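PDB 1WX1: nicotinate-nucleotide--dimethylbenzimidazole phosphoribosyltransferase from Thermus thermophilus HB8, which catalyses transfer of the phosphoribosyl group of nicotinate mononucleotide to 5,6-dimethylbenzimidazole, giving alpha-ribazole 5'-phosphate and nicotinate for cobalamin biosynthesis. Local coordinates for the interface of chains A and B. Sequence-based numbering; all coordinates share one arbitrary frame. Chains: chain A/B, nicotinate-nucleotide--dimethylbenzimidazole phosphoribosyltransferase.

The interface of chains A and B. Residues chain A 320, 323-324; chain B 87, 90-91.
A:Arg320 and B:Gln87 meet across a two-fold symmetric homodimer interface of this CobT-family phosphoribosyltransferase, where the end of helix 306-321 of one chain sits against helix 84-91 of the other; this contact and its twin, with the chains exchanged, probably help hold the two copies of the deposited dimer together. The centre of the patch lies about 27 Å from A:Glu304, the predicted proton acceptor. The guanidinium comes side-on and gives two hydrogen bonds to one atom, the amide oxygen OE1 of B:Gln87. NH2 of A:Arg320 reaches OE1 of B:Gln87 at 2.7 Å, in the carbonyl plane and on a lone pair. NE of A:Arg320 lies 2.9 Å from the same OE1 of B:Gln87, nearly in line with its C=O bond. Both bonds are bent at the hydrogen, as sharing one acceptor demands, and the amide and guanidinium planes lie only 22° apart. The arginine chain folds at chi2 and chi3 (-57° and -54°), which turns the NE edge back toward the glutamine. The ring of A:His323 lies over one face of the guanidinium, its CG 3.6 Å above that plane, and should steady its rotation. The glutamine stem packs as well: CB of B:Gln87 is 3.7 Å from CB of A:Arg320. Further along the stem, CG of B:Gln87 touches CG of A:Met324 at 3.8 Å. CB of A:His323 comes up to the amide carbon CD of B:Gln87 at 3.9 Å. A methyl of B:Leu90, CD1, stands near NH2 of A:Arg320. An alanine in place of B:Gln87 would probably leave NE and NH2 of A:Arg320 without their shared acceptor and open a gap beside A:Met324 and A:His323.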
ATOM      1  N   ARG A 320     -11.785  -5.196  -6.953  1.00 20.47           N
ATOM      2  CA  ARG A 320     -12.844  -5.852  -6.188  1.00 19.34           C
ATOM      3  C   ARG A 320     -13.908  -4.894  -5.644  1.00 19.51           C
ATOM      4  O   ARG A 320     -15.010  -5.321  -5.299  1.00 18.87           O
ATOM      5  CB  ARG A 320     -12.245  -6.640  -5.018  1.00 22.27           C
ATOM      6  CG  ARG A 320     -11.306  -7.771  -5.430  1.00 24.74           C
ATOM      7  CD  ARG A 320     -11.992  -8.761  -6.361  1.00 27.10           C
ATOM      8  NE  ARG A 320     -13.236  -9.292  -5.800  1.00 28.61           N
ATOM      9  CZ  ARG A 320     -13.971 -10.236  -6.381  1.00 30.34           C
ATOM     10  NH1 ARG A 320     -13.586 -10.758  -7.540  1.00 31.24           N
ATOM     11  NH2 ARG A 320     -15.094 -10.657  -5.809  1.00 28.09           N
ATOM     12  N   HIS A 323     -17.141  -5.142  -7.120  1.00 20.53           N
ATOM     13  CA  HIS A 323     -17.798  -6.420  -6.891  1.00 20.86           C
ATOM     14  C   HIS A 323     -18.647  -6.338  -5.618  1.00 22.08           C
ATOM     15  O   HIS A 323     -19.339  -7.291  -5.255  1.00 21.11           O
ATOM     16  CB  HIS A 323     -16.758  -7.535  -6.779  1.00 21.89           C
ATOM     17  CG  HIS A 323     -16.085  -7.854  -8.079  1.00 22.65           C
ATOM     18  ND1 HIS A 323     -16.416  -8.963  -8.835  1.00 23.71           N
ATOM     19  CD2 HIS A 323     -15.131  -7.198  -8.774  1.00 21.67           C
ATOM     20  CE1 HIS A 323     -15.691  -8.971  -9.937  1.00 23.12           C
ATOM     21  NE2 HIS A 323     -14.902  -7.913  -9.930  1.00 23.12           N
ATOM     22  N   MET A 324     -18.586  -5.196  -4.939  1.00 20.81           N
ATOM     23  CA  MET A 324     -19.382  -4.988  -3.735  1.00 22.69           C
ATOM     24  C   MET A 324     -20.841  -4.941  -4.167  1.00 24.15           C
ATOM     25  O   MET A 324     -21.142  -4.762  -5.349  1.00 24.70           O
ATOM     26  CB  MET A 324     -19.053  -3.648  -3.074  1.00 20.88           C
ATOM     27  CG  MET A 324     -17.753  -3.593  -2.302  1.00 23.81           C
ATOM     28  SD  MET A 324     -17.425  -1.894  -1.796  1.00 25.96           S
ATOM     29  CE  MET A 324     -18.766  -1.618  -0.621  1.00 24.31           C
TER
ATOM     30  N   GLN B  87     -14.633  -7.828   0.136  1.00 19.71           N
ATOM     31  CA  GLN B  87     -13.869  -7.760  -1.105  1.00 21.79           C
ATOM     32  C   GLN B  87     -12.373  -7.556  -0.893  1.00 22.14           C
ATOM     33  O   GLN B  87     -11.557  -8.198  -1.557  1.00 20.93           O
ATOM     34  CB  GLN B  87     -14.424  -6.654  -2.000  1.00 21.38           C
ATOM     35  CG  GLN B  87     -15.868  -6.881  -2.417  1.00 23.83           C
ATOM     36  CD  GLN B  87     -16.089  -8.259  -3.020  1.00 25.57           C
ATOM     37  OE1 GLN B  87     -15.359  -8.683  -3.915  1.00 26.51           O
ATOM     38  NE2 GLN B  87     -17.103  -8.961  -2.534  1.00 28.62           N
ATOM     39  N   LEU B  90     -10.713 -10.708   0.376  1.00 28.83           N
ATOM     40  CA  LEU B  90     -10.482 -11.696  -0.673  1.00 30.68           C
ATOM     41  C   LEU B  90      -9.182 -11.401  -1.408  1.00 31.14           C
ATOM     42  O   LEU B  90      -8.484 -12.317  -1.844  1.00 31.83           O
ATOM     43  CB  LEU B  90     -11.640 -11.695  -1.675  1.00 31.74           C
ATOM     44  CG  LEU B  90     -12.985 -12.219  -1.170  1.00 34.30           C
ATOM     45  CD1 LEU B  90     -14.058 -11.986  -2.231  1.00 35.86           C
ATOM     46  CD2 LEU B  90     -12.865 -13.705  -0.833  1.00 33.71           C
ATOM     47  N   ALA B  91      -8.855 -10.119  -1.539  1.00 31.36           N
ATOM     48  CA  ALA B  91      -7.637  -9.708  -2.226  1.00 31.67           C
ATOM     49  C   ALA B  91      -6.411  -9.661  -1.312  1.00 32.47           C
ATOM     50  O   ALA B  91      -5.287  -9.475  -1.786  1.00 34.07           O
ATOM     51  CB  ALA B  91      -7.846  -8.343  -2.870  1.00 32.20           C
TER